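Local coordinates for protein putative oxidoreductase with NAD(P)-binding Rossmann-fold domain (Clostridium difficile, PDB 3UUW) that is probably an NAD(P)-dependent oxidoreductase of the GFO/IDH/MocA family, its substrate unknown, with a Rossmann-fold nucleotide-binding domain followed by a second, sheet-bearing domain, at residues 72-75 with 81-84; 143-148 with 176-181. All coordinates share one frame; numbering follows the deposited sequence.

Interaction 1: residues 72-75 with 81-84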
loop_
_atom_site.group_PDB
_atom_site.type_symbol
_atom_site.label_atom_id
_atom_site.label_comp_id
_atom_site.label_asym_id
_atom_site.label_seq_id
_atom_site.Cartn_x
_atom_site.Cartn_y
_atom_site.Cartn_z
ATOM N N LEU A 72 -2.715 27.579 -27.419
ATOM C CA LEU A 72 -2.643 26.821 -28.663
ATOM C C LEU A 72 -2.443 25.327 -28.391
ATOM O O LEU A 72 -1.432 24.901 -27.820
ATOM C CB LEU A 72 -1.479 27.361 -29.501
ATOM C CG LEU A 72 -1.206 26.643 -30.796
ATOM C CD1 LEU A 72 -2.383 26.746 -31.750
ATOM C CD2 LEU A 72 0.054 27.236 -31.432
ATOM N N HIS A 73 -3.416 24.530 -28.809
ATOM C CA HIS A 73 -3.395 23.090 -28.525
ATOM C C HIS A 73 -3.496 22.298 -29.800
ATOM O O HIS A 73 -4.103 21.236 -29.825
ATOM C CB HIS A 73 -4.535 22.708 -27.556
ATOM C CG HIS A 73 -4.623 23.591 -26.353
ATOM N ND1 HIS A 73 -3.654 23.621 -25.371
ATOM C CD2 HIS A 73 -5.561 24.490 -25.980
ATOM C CE1 HIS A 73 -3.985 24.512 -24.457
ATOM N NE2 HIS A 73 -5.140 25.053 -24.798
ATOM N N SER A 74 -2.876 22.808 -30.856
ATOM C CA SER A 74 -2.882 22.141 -32.172
ATOM C C SER A 74 -1.777 21.096 -32.299
ATOM O O SER A 74 -0.920 20.960 -31.431
ATOM C CB SER A 74 -2.746 23.181 -33.287
ATOM O OG SER A 74 -1.462 23.774 -33.279
ATOM N N SER A 75 -1.803 20.348 -33.397
ATOM C CA SER A 75 -0.821 19.311 -33.625
ATOM C C SER A 75 0.561 19.916 -33.729
ATOM O O SER A 75 0.722 21.003 -34.277
ATOM C CB SER A 75 -1.115 18.566 -34.920
ATOM O OG SER A 75 -0.947 19.413 -36.044
ATOM N N GLU A 81 4.092 27.363 -38.085
ATOM C CA GLU A 81 3.372 28.337 -38.887
ATOM C C GLU A 81 2.332 29.117 -38.094
ATOM O O GLU A 81 2.174 30.311 -38.313
ATOM C CB GLU A 81 2.724 27.702 -40.123
ATOM C CG GLU A 81 3.742 27.188 -41.145
ATOM C CD GLU A 81 4.696 28.267 -41.699
ATOM O OE1 GLU A 81 4.414 29.483 -41.555
ATOM O OE2 GLU A 81 5.731 27.889 -42.310
ATOM N N ILE A 82 1.615 28.460 -37.190
ATOM C CA ILE A 82 0.610 29.169 -36.415
ATOM C C ILE A 82 1.256 30.180 -35.468
ATOM O O ILE A 82 0.814 31.314 -35.388
ATOM C CB ILE A 82 -0.329 28.224 -35.627
ATOM C CG1 ILE A 82 -1.159 27.356 -36.580
ATOM C CG2 ILE A 82 -1.234 29.042 -34.703
ATOM C CD1 ILE A 82 -2.014 26.295 -35.863
ATOM N N ILE A 83 2.307 29.777 -34.756
ATOM C CA ILE A 83 2.926 30.680 -33.785
ATOM C C ILE A 83 3.549 31.908 -34.464
ATOM O O ILE A 83 3.518 32.988 -33.904
ATOM C CB ILE A 83 3.944 29.950 -32.892
ATOM C CG1 ILE A 83 3.238 28.848 -32.097
ATOM C CG2 ILE A 83 4.636 30.951 -31.928
ATOM C CD1 ILE A 83 4.184 27.913 -31.286
ATOM N N LYS A 84 4.102 31.731 -35.660
ATOM C CA LYS A 84 4.671 32.846 -36.388
ATOM C C LYS A 84 3.567 33.885 -36.654
ATOM O O LYS A 84 3.761 35.066 -36.411
ATOM C CB LYS A 84 5.351 32.342 -37.664
ATOM C CG LYS A 84 6.132 33.361 -38.450
ATOM C CD LYS A 84 7.209 32.667 -39.325
ATOM C CE LYS A 84 6.696 31.376 -40.008
ATOM N NZ LYS A 84 7.611 30.845 -41.077
#
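Leu72 reaches across to Ile82 and Ile83 with its two methyl branches, one for each isoleucine in the main. CD1 of Leu72 meets the branch methyl CG2 of Ile82 at 3.9 Å. The other branch, CD2, comes within 3.6 Å of CG1 of Ile83 and is also in contact with CG2 of Ile82, so that this one methyl of Ile82 lies against both branches of the leucine fork. With CG opposite the backbone N (chi1 177°), the leucine's fork continues toward the helix. Both isoleucines instead have CG1 beside their own backbone N; in Ile82 this turn, with an extended chi2, brings CD1 past CD1 of Leu72 to Ser74, where it packs 3.7 Å from OG. That hydroxyl has its polar partner elsewhere, in a hydrogen bond with OG1 of Thr78, and the apolar methyl merely lies alongside it. No hydrogen bond joins 72-75 to 81-84; the contact is van der Waals in nature. It belongs to the Rossmann-type domain, where the strand ending at Leu72 passes through a short loop into helix 79-88. Around it, the backbone of Leu72 is hydrogen-bonded to Tyr94, and Leu72 and Ile83 both rest on Val95, so that helix 79-88 packs against the parallel sheet at strands 69-72 and 92-95, while Leu72 also touches Ile12 of strand 8-12.

Interaction 2: residues 143-148 with 176-181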
loop_
_atom_site.group_PDB
_atom_site.type_symbol
_atom_site.label_atom_id
_atom_site.label_comp_id
_atom_site.label_asym_id
_atom_site.label_seq_id
_atom_site.Cartn_x
_atom_site.Cartn_y
_atom_site.Cartn_z
ATOM N N VAL A 143 21.448 12.011 -3.880
ATOM C CA VAL A 143 22.417 11.088 -4.418
ATOM C C VAL A 143 21.966 10.415 -5.741
ATOM O O VAL A 143 22.811 9.919 -6.495
ATOM C CB VAL A 143 22.830 10.012 -3.373
ATOM C CG1 VAL A 143 23.512 10.674 -2.121
ATOM C CG2 VAL A 143 21.603 9.140 -2.986
ATOM N N SER A 144 20.666 10.409 -6.044
ATOM C CA SER A 144 20.161 9.775 -7.270
ATOM C C SER A 144 18.706 10.132 -7.467
ATOM O O SER A 144 17.973 10.326 -6.491
ATOM C CB SER A 144 20.289 8.256 -7.144
ATOM O OG SER A 144 20.030 7.575 -8.344
ATOM N N ILE A 145 18.272 10.186 -8.730
ATOM C CA ILE A 145 16.866 10.391 -9.040
ATOM C C ILE A 145 16.489 9.378 -10.104
ATOM O O ILE A 145 17.253 9.132 -11.034
ATOM C CB ILE A 145 16.588 11.818 -9.540
ATOM C CG1 ILE A 145 16.953 12.842 -8.472
ATOM C CG2 ILE A 145 15.109 11.989 -9.922
ATOM C CD1 ILE A 145 16.771 14.282 -8.927
ATOM N N ASN A 146 15.328 8.786 -9.944
ATOM C CA ASN A 146 14.789 7.870 -10.960
ATOM C C ASN A 146 13.444 8.400 -11.439
ATOM O O ASN A 146 12.594 8.747 -10.622
ATOM C CB ASN A 146 14.611 6.455 -10.384
ATOM C CG ASN A 146 15.890 5.884 -9.845
ATOM O OD1 ASN A 146 16.903 5.816 -10.538
ATOM N ND2 ASN A 146 15.857 5.461 -8.581
ATOM N N ILE A 147 13.229 8.422 -12.750
ATOM C CA ILE A 147 11.973 8.882 -13.301
ATOM C C ILE A 147 11.522 7.900 -14.339
ATOM O O ILE A 147 12.270 7.588 -15.244
ATOM C CB ILE A 147 12.074 10.274 -13.973
ATOM C CG1 ILE A 147 12.674 11.316 -13.010
ATOM C CG2 ILE A 147 10.688 10.697 -14.474
ATOM C CD1 ILE A 147 12.910 12.710 -13.674
ATOM N N CYS A 148 10.291 7.416 -14.221
ATOM C CA CYS A 148 9.763 6.533 -15.244
ATOM C C CYS A 148 8.361 6.918 -15.653
ATOM O O CYS A 148 7.629 7.543 -14.882
ATOM C CB CYS A 148 9.769 5.090 -14.791
ATOM S SG CYS A 148 8.644 4.771 -13.472
ATOM N N LEU A 176 15.685 17.362 -16.199
ATOM C CA LEU A 176 16.552 18.511 -16.305
ATOM C C LEU A 176 16.131 19.584 -15.289
ATOM O O LEU A 176 16.983 20.273 -14.721
ATOM C CB LEU A 176 16.575 19.051 -17.741
ATOM C CG LEU A 176 17.153 18.108 -18.822
ATOM C CD1 LEU A 176 17.101 18.792 -20.159
ATOM C CD2 LEU A 176 18.565 17.680 -18.492
ATOM N N TRP A 177 14.820 19.702 -15.047
ATOM C CA TRP A 177 14.286 20.659 -14.075
ATOM C C TRP A 177 14.697 20.277 -12.663
ATOM O O TRP A 177 15.037 21.143 -11.855
ATOM C CB TRP A 177 12.764 20.736 -14.237
ATOM C CG TRP A 177 12.011 21.456 -13.189
ATOM C CD1 TRP A 177 11.966 22.805 -12.964
ATOM C CD2 TRP A 177 11.090 20.869 -12.285
ATOM N NE1 TRP A 177 11.093 23.082 -11.946
ATOM C CE2 TRP A 177 10.536 21.910 -11.515
ATOM C CE3 TRP A 177 10.675 19.561 -12.057
ATOM C CZ2 TRP A 177 9.600 21.677 -10.515
ATOM C CZ3 TRP A 177 9.750 19.329 -11.057
ATOM C CH2 TRP A 177 9.226 20.394 -10.303
ATOM N N LEU A 178 14.704 18.974 -12.379
ATOM C CA LEU A 178 15.171 18.470 -11.078
ATOM C C LEU A 178 16.688 18.516 -10.933
ATOM O O LEU A 178 17.197 18.738 -9.824
ATOM C CB LEU A 178 14.695 17.037 -10.846
ATOM C CG LEU A 178 13.217 16.856 -10.565
ATOM C CD1 LEU A 178 12.854 15.353 -10.617
ATOM C CD2 LEU A 178 12.797 17.497 -9.214
ATOM N N ALA A 179 17.414 18.287 -12.016
ATOM C CA ALA A 179 18.871 18.300 -11.947
ATOM C C ALA A 179 19.347 19.678 -11.524
ATOM O O ALA A 179 20.224 19.795 -10.692
ATOM C CB ALA A 179 19.494 17.929 -13.282
ATOM N N ASN A 180 18.758 20.712 -12.118
ATOM C CA ASN A 180 19.171 22.088 -11.882
ATOM C C ASN A 180 20.695 22.256 -12.000
ATOM O O ASN A 180 21.298 23.100 -11.342
ATOM C CB ASN A 180 18.669 22.583 -10.525
ATOM C CG ASN A 180 18.711 24.093 -10.408
ATOM O OD1 ASN A 180 18.439 24.804 -11.382
ATOM N ND2 ASN A 180 19.046 24.594 -9.221
ATOM N N GLU A 181 21.303 21.430 -12.845
ATOM C CA GLU A 181 22.738 21.494 -13.131
ATOM C C GLU A 181 22.927 20.845 -14.483
ATOM O O GLU A 181 22.039 20.134 -14.951
ATOM C CB GLU A 181 23.584 20.780 -12.059
ATOM C CG GLU A 181 23.416 19.241 -11.968
ATOM C CD GLU A 181 24.375 18.592 -10.957
ATOM O OE1 GLU A 181 24.192 17.391 -10.609
ATOM O OE2 GLU A 181 25.317 19.282 -10.507
#
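Leu178, in the last turn of helix 160-179, packs against Ile145 and Ile147 of strand 142-150, a helix-on-sheet contact in the alpha+beta domain that follows the Rossmann-type domain. The two isoleucines are two residues apart and therefore project from the same face of the strand, toward the helix. They share the leucine's CD1, and Ile145 also reaches its base. CD1 of Ile145 lies 3.9 Å from CB of Leu178, whereas CG2 of Ile145 approaches the leucine's CD1 at 4.1 Å. The same CD1 of Leu178 meets CD1 of Ile147 at 4.0 Å, so one methyl of the helix bears on both strand residues. In both isoleucines CG1 is turned to the side of the backbone N, opposite the carbonyl carbon (chi1 -61° in Ile145, -54° in Ile147), and the extended CG1-CD1 arm carries the terminal methyl out to the leucine. All three side chains are buried and the contact is wholly apolar.

Further out, Ile212 of the neighbouring strand 211-217 touches both isoleucines and also Ala179, while Val227 of strand 224-231 packs on Leu178. Ile147 also touches Val171, Thr174 and Ala175, earlier in the same helix. The strand itself is fixed by backbone hydrogen bonds of Ile145 with Ser211 and Asn213, and of Asn146 with Glu228. Near its start, Val143 and Ser144 both face Leu230 in a classic beta bulge. The helix ends just beyond the leucine: Asn180 adopts positive phi (48°), while its backbone N still donates a hydrogen bond to O of Leu176, at 3.2 Å.

From the N terminus, the chain first builds the Rossmann-type domain, in which interaction 1 closes a short loop: only five residues separate its segments, joining the end of a strand of the parallel sheet to the helix that directly follows. Interaction 2 opens later, with 27 residues between its segments, 16 of them helical, and brings the end of helix 160-179 back to strand 142-150 of the mixed sheet. The two loops lie in series, neither nesting nor crossing. The centres of interactions 1 and 2 lie about 30 Å apart, on opposite sides of the chain's centre, and the nearest atoms of interactions 1 and 2 are about 19 Å apart. Each contact ties a helix to a sheet within its own domain, without bridging the two.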